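Local coordinates for protein putative metal-dependent phosphoesterase (Bifidobacterium adolescentis, PDB 3O0F) that hydrolyses phosphoester bonds with the help of bound iron and zinc ions, holds adenosine monophosphate in its pocket, and may act as a nucleic-acid exonuclease, at residues Glu81-His86 and Asn210-Ser215; Ala201-Asp206 and Gly229-His234; Ala108-Arg113 and Arg141-Arg146. All blocks are in the same frame, centred on the assembly; numbering follows the deposited sequence. Where two conformers were deposited one is given.

Interaction 1 of 3, residues Glu81-His86 and Asn210-Ser215; sequences EDVSVH and NRRLLS. With FE (Fe (III) ion), chain D.
The guanidinium of Arg212 meets Val83 CG2 on one face, 3.5 Å above its plane and off-centre, near the margin of the group, while Glu81 OE1 lies at its edge and Asp82 OD1 approaches obliquely. The contact belongs to the metal-binding sheet of this PHP-family fold, where Glu81 and Asp82 form the hairpin connection from strand 70-80 to strand 83-90 and the loop after strand 198-201 folds across its start. Both acids share Arg212 NH2 in a salt-bridge network: Glu81 OE1 is 3.2 Å from NH2, with the carboxylate and guanidinium planes 50° apart. Asp82 OD1 is likewise 3.2 Å from Arg212 NH2, but this hydrogen bond is bent and weak. Arg212 CG takes the crowded position between N and C (chi1 77°), after which the chain runs extended to NE. Its NH1 turns back to the loop, where it bonds to Gln218 OE1 of helix 216-225 and only weakly to Leu213 O.

The second flat group, the amide of Asn210, grips the backbone of Ser84 at two points, much as a neighbouring strand would. Ser84 N donates to Asn210 OD1 at 2.8 Å, from above the carbonyl plane. The return bond, Asn210 ND2 to Ser84 O, spans 2.9 Å at 152° and meets a lone pair of Ser84 O in its carbonyl plane. An alanine at Asn210 would remove both bonds and would probably loosen the loop from the strand that carries His86. Two residues beyond Ser84, His86 ND1 binds the iron at 2.4 Å, a site shared with Glu75 and His203. Val83 CG1 sets a methyl against the amide, 3.6 Å from Asn210 ND2. Apolar packing is left to Leu214, whose CD2 touches Val83 CG1 and sits 3.8 Å from Val85 CG2.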
loop_
_atom_site.group_PDB
_atom_site.type_symbol
_atom_site.label_atom_id
_atom_site.label_comp_id
_atom_site.label_asym_id
_atom_site.label_seq_id
_atom_site.Cartn_x
_atom_site.Cartn_y
_atom_site.Cartn_z
ATOM N N GLU A 81 18.685 1.135 2.296
ATOM C CA GLU A 81 19.635 0.975 3.407
ATOM C C GLU A 81 18.862 0.283 4.520
ATOM O O GLU A 81 18.322 -0.771 4.263
ATOM C CB GLU A 81 20.278 2.312 3.795
ATOM C CG GLU A 81 21.132 2.907 2.617
ATOM C CD GLU A 81 21.318 4.441 2.669
ATOM O OE1 GLU A 81 21.061 5.061 3.738
ATOM O OE2 GLU A 81 21.708 5.029 1.621
ATOM N N ASP A 82 18.747 0.835 5.719
ATOM C CA ASP A 82 17.996 0.109 6.774
ATOM C C ASP A 82 16.520 0.541 6.933
ATOM O O ASP A 82 15.886 0.214 7.940
ATOM C CB ASP A 82 18.734 0.202 8.131
ATOM C CG ASP A 82 18.903 1.646 8.618
ATOM O OD1 ASP A 82 19.115 2.557 7.773
ATOM O OD2 ASP A 82 18.829 1.871 9.848
ATOM N N VAL A 83 15.973 1.262 5.958
ATOM C CA VAL A 83 14.664 1.876 6.103
ATOM C C VAL A 83 13.633 1.090 5.271
ATOM O O VAL A 83 13.812 0.923 4.071
ATOM C CB VAL A 83 14.667 3.364 5.639
ATOM C CG1 VAL A 83 13.325 4.015 5.907
ATOM C CG2 VAL A 83 15.817 4.186 6.275
ATOM N N SER A 84 12.586 0.604 5.916
ATOM C CA SER A 84 11.409 0.088 5.194
ATOM C C SER A 84 10.717 1.224 4.427
ATOM O O SER A 84 10.403 2.266 4.998
ATOM C CB SER A 84 10.415 -0.581 6.163
ATOM O OG SER A 84 9.156 -0.832 5.541
ATOM N N VAL A 85 10.460 1.015 3.139
ATOM C CA VAL A 85 9.844 2.024 2.278
ATOM C C VAL A 85 8.722 1.335 1.496
ATOM O O VAL A 85 8.925 0.273 0.909
ATOM C CB VAL A 85 10.840 2.606 1.239
ATOM C CG1 VAL A 85 10.165 3.683 0.374
ATOM C CG2 VAL A 85 12.101 3.178 1.903
ATOM N N HIS A 86 7.548 1.939 1.498
ATOM C CA HIS A 86 6.452 1.502 0.671
ATOM C C HIS A 86 6.301 2.488 -0.498
ATOM O O HIS A 86 6.317 3.713 -0.301
ATOM C CB HIS A 86 5.188 1.419 1.535
ATOM C CG HIS A 86 5.184 0.243 2.474
ATOM N ND1 HIS A 86 4.054 -0.189 3.130
ATOM C CD2 HIS A 86 6.171 -0.619 2.827
ATOM C CE1 HIS A 86 4.347 -1.246 3.869
ATOM N NE2 HIS A 86 5.625 -1.530 3.700
ATOM N N ASN A 210 9.405 3.053 11.109
ATOM C CA ASN A 210 10.888 2.892 11.144
ATOM C C ASN A 210 11.588 3.587 12.335
ATOM O O ASN A 210 11.119 4.636 12.787
ATOM C CB ASN A 210 11.468 3.510 9.858
ATOM C CG ASN A 210 11.201 2.665 8.610
ATOM O OD1 ASN A 210 11.797 1.604 8.438
ATOM N ND2 ASN A 210 10.310 3.151 7.725
ATOM N N ARG A 211 12.719 3.036 12.798
ATOM C CA ARG A 211 13.633 3.777 13.712
ATOM C C ARG A 211 14.098 5.154 13.133
ATOM O O ARG A 211 14.299 6.109 13.875
ATOM C CB ARG A 211 14.863 2.929 14.090
ATOM N N ARG A 212 14.305 5.247 11.822
ATOM C CA ARG A 212 14.591 6.542 11.206
ATOM C C ARG A 212 13.883 6.644 9.856
ATOM O O ARG A 212 13.726 5.649 9.168
ATOM C CB ARG A 212 16.100 6.808 11.084
ATOM C CG ARG A 212 16.800 6.072 9.938
ATOM C CD ARG A 212 18.241 6.511 9.796
ATOM N NE ARG A 212 18.884 5.850 8.662
ATOM C CZ ARG A 212 18.706 6.170 7.373
ATOM N NH1 ARG A 212 17.865 7.144 7.000
ATOM N NH2 ARG A 212 19.359 5.481 6.430
ATOM N N LEU A 213 13.434 7.855 9.529
ATOM C CA LEU A 213 12.865 8.177 8.225
ATOM C C LEU A 213 13.941 8.212 7.130
ATOM O O LEU A 213 15.148 8.327 7.380
ATOM C CB LEU A 213 12.167 9.529 8.278
ATOM C CG LEU A 213 11.123 9.739 9.370
ATOM C CD1 LEU A 213 10.638 11.194 9.342
ATOM C CD2 LEU A 213 9.941 8.745 9.188
ATOM N N LEU A 214 13.494 8.079 5.897
ATOM C CA LEU A 214 14.330 8.409 4.756
ATOM C C LEU A 214 14.884 9.798 4.917
ATOM O O LEU A 214 14.156 10.747 5.304
ATOM C CB LEU A 214 13.521 8.364 3.445
ATOM C CG LEU A 214 13.108 6.983 2.966
ATOM C CD1 LEU A 214 12.132 7.133 1.787
ATOM C CD2 LEU A 214 14.324 6.132 2.592
ATOM N N SER A 215 16.166 9.936 4.602
ATOM C CA SER A 215 16.789 11.227 4.615
ATOM C C SER A 215 16.571 11.955 3.283
ATOM O O SER A 215 16.179 11.359 2.285
ATOM C CB SER A 215 18.258 11.059 4.848
ATOM O OG SER A 215 18.835 10.466 3.720
HETATM FE FE FE D . 2.256 1.382 3.597
HETATM O O HOH W 1 0.460 2.269 3.471
#

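Interaction 2 of 3, residues Ala201-Asp206 and Gly229-His234; sequences AAHAGD and GLEVWH. With FE (Fe (III) ion), chain D.
Glu231 reaches from its strand toward the metal centre. Glu231 CB rests 3.4 Å from Ala201 O, and CG, anti to the backbone N (chi1 176°), continues an extended chain past His203 N. At the tip, Glu231 OE1 accepts from His203 N at 2.7 Å through its anti lone pair and lies close to CA and CB of Ala202, while OE2 is hydrogen-bonded to ND1 of the iron ligand His18. Glu231 is thus a second-shell residue serving both iron sites, since His203 NE2 binds the other iron at 2.3 Å. The negative carboxylate would probably favour protonated ND1 on His18. His203 CG occupies the crowded position (chi1 45°), and its CB forms a CH-pi contact over the centre of the His234 ring, 3.6 Å from the centroid. His234 NE2 in turn bonds to Asp261, another metal ligand.

Backbone bonds join the strands in parallel: Ala201 N donates to Gly229 O at 2.9 Å, and Glu231 N to Ala201 O at 3.0 Å. Strand 229-233 runs between strands 198-201 and 255-258, with helix 239-252 packed against Val232 and Trp233, while strand 83-90 flanks strand 198-201.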
loop_
_atom_site.group_PDB
_atom_site.type_symbol
_atom_site.label_atom_id
_atom_site.label_comp_id
_atom_site.label_asym_id
_atom_site.label_seq_id
_atom_site.Cartn_x
_atom_site.Cartn_y
_atom_site.Cartn_z
ATOM N N ALA A 201 6.496 7.816 -3.301
ATOM C CA ALA A 201 6.922 7.309 -1.990
ATOM C C ALA A 201 5.730 7.483 -0.996
ATOM O O ALA A 201 5.208 8.580 -0.829
ATOM C CB ALA A 201 8.203 8.076 -1.493
ATOM N N ALA A 202 5.277 6.370 -0.416
ATOM C CA ALA A 202 4.126 6.330 0.516
ATOM C C ALA A 202 4.542 6.733 1.956
ATOM O O ALA A 202 5.635 6.403 2.393
ATOM C CB ALA A 202 3.502 4.927 0.544
ATOM N N HIS A 203 3.672 7.489 2.624
ATOM C CA HIS A 203 3.800 7.978 4.031
ATOM C C HIS A 203 5.278 8.111 4.487
ATOM O O HIS A 203 5.717 7.458 5.444
ATOM C CB HIS A 203 2.988 7.045 4.972
ATOM C CG HIS A 203 3.195 5.579 4.704
ATOM N ND1 HIS A 203 4.395 4.936 4.958
ATOM C CD2 HIS A 203 2.364 4.630 4.201
ATOM C CE1 HIS A 203 4.299 3.659 4.614
ATOM N NE2 HIS A 203 3.080 3.450 4.144
ATOM N N ALA A 204 6.050 8.951 3.803
ATOM C CA ALA A 204 7.499 8.891 3.967
ATOM C C ALA A 204 7.958 9.581 5.247
ATOM O O ALA A 204 9.147 9.472 5.613
ATOM C CB ALA A 204 8.235 9.475 2.742
ATOM N N GLY A 205 7.041 10.305 5.899
ATOM C CA GLY A 205 7.323 10.942 7.180
ATOM C C GLY A 205 6.826 10.199 8.403
ATOM O O GLY A 205 6.778 10.780 9.502
ATOM N N ASP A 206 6.472 8.922 8.241
ATOM C CA ASP A 206 5.794 8.162 9.294
ATOM C C ASP A 206 6.809 7.389 10.188
ATOM O O ASP A 206 7.470 6.477 9.722
ATOM C CB ASP A 206 4.752 7.228 8.642
ATOM C CG ASP A 206 3.920 6.456 9.646
ATOM O OD1 ASP A 206 4.115 6.590 10.874
ATOM O OD2 ASP A 206 3.041 5.700 9.184
ATOM N N GLY A 229 6.651 11.248 -7.290
ATOM C CA GLY A 229 5.898 11.952 -6.247
ATOM C C GLY A 229 6.084 11.469 -4.821
ATOM O O GLY A 229 6.721 10.458 -4.564
ATOM N N LEU A 230 5.473 12.221 -3.920
ATOM C CA LEU A 230 5.478 12.012 -2.465
ATOM C C LEU A 230 4.051 12.096 -1.942
ATOM O O LEU A 230 3.322 13.024 -2.278
ATOM C CB LEU A 230 6.271 13.148 -1.807
ATOM C CG LEU A 230 7.762 13.238 -2.178
ATOM C CD1 LEU A 230 8.427 14.415 -1.460
ATOM C CD2 LEU A 230 8.464 11.927 -1.853
ATOM N N GLU A 231 3.660 11.105 -1.142
ATOM C CA GLU A 231 2.402 11.093 -0.454
ATOM C C GLU A 231 2.572 11.941 0.789
ATOM O O GLU A 231 3.324 11.567 1.694
ATOM C CB GLU A 231 2.044 9.647 -0.073
ATOM C CG GLU A 231 0.793 9.546 0.740
ATOM C CD GLU A 231 0.386 8.107 0.992
ATOM O OE1 GLU A 231 1.185 7.358 1.606
ATOM O OE2 GLU A 231 -0.736 7.721 0.582
ATOM N N VAL A 232 1.888 13.089 0.812
ATOM C CA VAL A 232 1.990 14.027 1.883
ATOM C C VAL A 232 0.791 13.970 2.794
ATOM O O VAL A 232 0.935 13.988 4.051
ATOM C CB VAL A 232 2.192 15.498 1.361
ATOM C CG1 VAL A 232 2.170 16.480 2.538
ATOM C CG2 VAL A 232 3.516 15.591 0.568
ATOM N N TRP A 233 -0.390 13.902 2.193
ATOM C CA TRP A 233 -1.621 13.976 2.972
ATOM C C TRP A 233 -1.972 12.565 3.426
ATOM O O TRP A 233 -2.639 11.807 2.713
ATOM C CB TRP A 233 -2.737 14.614 2.175
ATOM C CG TRP A 233 -2.304 15.805 1.343
ATOM C CD1 TRP A 233 -2.411 15.934 0.005
ATOM C CD2 TRP A 233 -1.733 17.019 1.829
ATOM N NE1 TRP A 233 -1.949 17.181 -0.387
ATOM C CE2 TRP A 233 -1.514 17.856 0.717
ATOM C CE3 TRP A 233 -1.400 17.491 3.110
ATOM C CZ2 TRP A 233 -0.954 19.142 0.838
ATOM C CZ3 TRP A 233 -0.848 18.765 3.240
ATOM C CH2 TRP A 233 -0.635 19.577 2.103
ATOM N N HIS A 234 -1.495 12.219 4.624
ATOM C CA HIS A 234 -1.612 10.866 5.163
ATOM C C HIS A 234 -1.545 10.993 6.673
ATOM O O HIS A 234 -0.750 11.760 7.203
ATOM C CB HIS A 234 -0.490 9.984 4.647
ATOM C CG HIS A 234 -0.591 8.531 5.046
ATOM N ND1 HIS A 234 -0.231 8.074 6.290
ATOM C CD2 HIS A 234 -0.951 7.433 4.335
ATOM C CE1 HIS A 234 -0.414 6.767 6.354
ATOM N NE2 HIS A 234 -0.831 6.349 5.174
HETATM FE FE FE D . 2.256 1.382 3.597
HETATM O O HOH W 1 0.460 2.269 3.471
#

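Interaction 3 of 3, residues Ala108-Arg113 and Arg141-Arg146; sequences AARLRR and RTTIGR. With AMP (adenosine monophosphate), chain B; EDO (1,2-ethanediol), chain H.
Hydrogen bonds to phosphate bring the two segments together, as three arginines hold the phosphate of the bound AMP. Arg110, extended from CG to NE, presents the edge of its guanidinium: NH2 donates to AMP O1P at 2.9 Å, and NH1 to AMP O2P at 3.0 Å. Arg113, bent at chi2 and chi3, brings NH2 to within 2.6 Å of AMP O2P. From the loop, Arg146 N donates to the same AMP O2P at 2.9 Å, so three donors grip that oxygen, and Arg146 NH1 meets AMP O3P almost straight, at 2.7 Å and 173°. Directly between the segments, Arg110 NH1 bonds to an in-plane lone pair of Ile144 O at 3.2 Å. Asp51 forms a salt bridge with Arg110 NE, helping to fix the group.

Apolar contacts lie behind the polar front. Thr143 CG2 touches Arg110 CD at 3.5 Å, and Ile144 CG2 packs on Leu111 CA at 3.7 Å. With the backbone as it stands, a CB at Gly145 would run into Arg110 NH1 and AMP O2P.

The loop lies along helix 97-124 and leads into helix 146-155, while Trp129 of helix 129-133 packs on both Leu111 and Ile144.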
loop_
_atom_site.group_PDB
_atom_site.type_symbol
_atom_site.label_atom_id
_atom_site.label_comp_id
_atom_site.label_asym_id
_atom_site.label_seq_id
_atom_site.Cartn_x
_atom_site.Cartn_y
_atom_site.Cartn_z
ATOM N N ALA A 108 6.117 -14.769 -2.695
ATOM C CA ALA A 108 6.659 -16.051 -2.228
ATOM C C ALA A 108 7.526 -15.839 -0.976
ATOM O O ALA A 108 7.457 -16.625 -0.011
ATOM C CB ALA A 108 7.456 -16.804 -3.388
ATOM N N ALA A 109 8.351 -14.790 -0.967
ATOM C CA ALA A 109 9.152 -14.454 0.217
ATOM C C ALA A 109 8.245 -14.138 1.447
ATOM O O ALA A 109 8.476 -14.641 2.563
ATOM C CB ALA A 109 10.117 -13.254 -0.104
ATOM N N ARG A 110 7.214 -13.316 1.237
ATOM C CA ARG A 110 6.127 -13.079 2.232
ATOM C C ARG A 110 5.447 -14.363 2.779
ATOM O O ARG A 110 5.271 -14.525 3.983
ATOM C CB ARG A 110 5.034 -12.195 1.641
ATOM C CG ARG A 110 5.373 -10.716 1.593
ATOM C CD ARG A 110 4.199 -9.919 0.966
ATOM N NE ARG A 110 4.319 -8.498 1.306
ATOM C CZ ARG A 110 4.102 -7.985 2.521
ATOM N NH1 ARG A 110 3.706 -8.749 3.529
ATOM N NH2 ARG A 110 4.268 -6.685 2.732
ATOM N N LEU A 111 5.076 -15.260 1.889
ATOM C CA LEU A 111 4.471 -16.514 2.289
ATOM C C LEU A 111 5.408 -17.323 3.197
ATOM O O LEU A 111 4.990 -17.818 4.250
ATOM C CB LEU A 111 4.146 -17.355 1.063
ATOM C CG LEU A 111 3.335 -18.622 1.325
ATOM C CD1 LEU A 111 2.048 -18.199 2.003
ATOM C CD2 LEU A 111 3.049 -19.421 0.036
ATOM N N ARG A 112 6.658 -17.440 2.768
ATOM C CA ARG A 112 7.664 -18.206 3.473
ATOM C C ARG A 112 7.916 -17.643 4.862
ATOM O O ARG A 112 7.961 -18.378 5.842
ATOM C CB ARG A 112 8.960 -18.163 2.673
ATOM C CG ARG A 112 9.937 -19.233 3.055
ATOM C CD ARG A 112 11.126 -19.244 2.117
ATOM N NE ARG A 112 12.285 -18.628 2.736
ATOM C CZ ARG A 112 12.985 -19.202 3.705
ATOM N NH1 ARG A 112 12.624 -20.393 4.157
ATOM N NH2 ARG A 112 14.036 -18.590 4.222
ATOM N N ARG A 113 8.078 -16.324 4.912
ATOM C CA ARG A 113 8.322 -15.584 6.132
ATOM C C ARG A 113 7.155 -15.690 7.123
ATOM O O ARG A 113 7.346 -15.783 8.353
ATOM C CB ARG A 113 8.474 -14.114 5.734
ATOM C CG ARG A 113 9.192 -13.196 6.662
ATOM C CD ARG A 113 8.315 -12.436 7.663
ATOM N NE ARG A 113 7.063 -11.912 7.166
ATOM C CZ ARG A 113 6.566 -10.697 7.437
ATOM N NH1 ARG A 113 7.200 -9.798 8.186
ATOM N NH2 ARG A 113 5.403 -10.374 6.915
ATOM N N ARG A 141 -4.700 -15.697 -4.327
ATOM C CA ARG A 141 -4.698 -14.378 -4.954
ATOM C C ARG A 141 -4.538 -13.229 -3.945
ATOM O O ARG A 141 -4.490 -12.063 -4.341
ATOM C CB ARG A 141 -5.950 -14.179 -5.796
ATOM C CG ARG A 141 -5.950 -14.978 -7.100
ATOM C CD ARG A 141 -7.038 -14.511 -8.055
ATOM N NE ARG A 141 -8.346 -14.634 -7.419
ATOM C CZ ARG A 141 -9.464 -14.026 -7.818
ATOM N NH1 ARG A 141 -9.479 -13.246 -8.886
ATOM N NH2 ARG A 141 -10.588 -14.201 -7.130
ATOM N N THR A 142 -4.484 -13.574 -2.657
ATOM C CA THR A 142 -4.245 -12.631 -1.593
ATOM C C THR A 142 -2.750 -12.594 -1.260
ATOM O O THR A 142 -2.138 -13.618 -1.038
ATOM C CB THR A 142 -5.033 -12.992 -0.309
ATOM O OG1 THR A 142 -6.452 -12.814 -0.527
ATOM C CG2 THR A 142 -4.589 -12.130 0.877
ATOM N N THR A 143 -2.185 -11.395 -1.227
ATOM C CA THR A 143 -0.826 -11.148 -0.720
ATOM C C THR A 143 -0.816 -11.183 0.804
ATOM O O THR A 143 -1.381 -10.302 1.457
ATOM C CB THR A 143 -0.332 -9.764 -1.133
ATOM O OG1 THR A 143 -0.338 -9.643 -2.559
ATOM C CG2 THR A 143 1.086 -9.498 -0.589
ATOM N N ILE A 144 -0.128 -12.180 1.368
ATOM C CA ILE A 144 -0.186 -12.459 2.796
ATOM C C ILE A 144 0.859 -11.657 3.578
ATOM O O ILE A 144 1.926 -11.324 3.070
ATOM C CB ILE A 144 0.100 -13.935 3.036
ATOM C CG1 ILE A 144 -0.479 -14.408 4.382
ATOM C CG2 ILE A 144 1.622 -14.175 2.977
ATOM C CD1 ILE A 144 -0.499 -15.950 4.553
ATOM N N GLY A 145 0.580 -11.390 4.843
ATOM C CA GLY A 145 1.578 -10.781 5.697
ATOM C C GLY A 145 1.133 -10.814 7.139
ATOM O O GLY A 145 0.261 -11.597 7.511
ATOM N N ARG A 146 1.735 -9.950 7.956
ATOM C CA ARG A 146 1.379 -9.884 9.388
ATOM C C ARG A 146 -0.085 -9.578 9.696
ATOM O O ARG A 146 -0.608 -10.096 10.688
ATOM C CB ARG A 146 2.329 -8.947 10.145
ATOM C CG ARG A 146 3.721 -9.568 10.356
ATOM C CD ARG A 146 4.787 -8.516 10.325
ATOM N NE ARG A 146 4.683 -7.582 11.416
ATOM C CZ ARG A 146 4.926 -6.275 11.361
ATOM N NH1 ARG A 146 5.249 -5.663 10.239
ATOM N NH2 ARG A 146 4.794 -5.557 12.465
HETATM P P AMP B . 4.179 -6.989 6.841
HETATM O O1P AMP B . 4.436 -6.268 5.568
HETATM O O2P AMP B . 3.717 -8.391 6.542
HETATM O O3P AMP B . 5.311 -6.908 7.866
HETATM O "O5'" AMP B . 2.918 -6.263 7.521
HETATM C "C5'" AMP B . 3.038 -4.947 8.002
HETATM C "C4'" AMP B . 1.873 -4.180 7.455
HETATM O "O4'" AMP B . 0.640 -4.452 8.176
HETATM C "C3'" AMP B . 2.130 -2.679 7.536
HETATM O "O3'" AMP B . 2.386 -2.191 6.226
HETATM C "C2'" AMP B . 0.759 -2.228 8.009
HETATM O "O2'" AMP B . 0.382 -0.865 8.206
HETATM C "C1'" AMP B . -0.230 -3.373 7.840
HETATM N N9 AMP B . -1.409 -3.256 8.718
HETATM C C8 AMP B . -2.657 -3.556 8.353
HETATM N N7 AMP B . -3.508 -3.354 9.381
HETATM C C5 AMP B . -2.794 -2.915 10.431
HETATM C C6 AMP B . -3.076 -2.510 11.818
HETATM N N6 AMP B . -4.351 -2.525 12.325
HETATM N N1 AMP B . -2.020 -2.143 12.571
HETATM C C2 AMP B . -0.753 -2.117 12.121
HETATM N N3 AMP B . -0.429 -2.465 10.868
HETATM C C4 AMP B . -1.394 -2.855 9.992
HETATM C C1 EDO H . 0.244 -6.736 4.355
HETATM O O1 EDO H . 1.672 -6.740 4.398
HETATM C C2 EDO H . -0.276 -8.081 3.862
HETATM O O2 EDO H . -0.265 -8.047 2.426
#

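Overall arrangement
Interactions 1 and 2 serve the same sheet and the same iron, and they touch: His86 O probably accepts a hydrogen bond from Ala202 N, while Leu213 packs on Ala204 to Asp206 of the turn. Interaction 3 stands apart, its centre about 21 Å from that of interaction 1 and about 24 Å from that of interaction 2, and binds the phosphate instead of a metal. Interaction 2 is buried, built on parallel strand bonds and a second-shell carboxylate. Interaction 1 is only partly buried, with exposed acids at a hairpin and an amide clasping the start of a strand. Interaction 3, also buried, joins helix to loop, its cationic side chains facing the nucleotide.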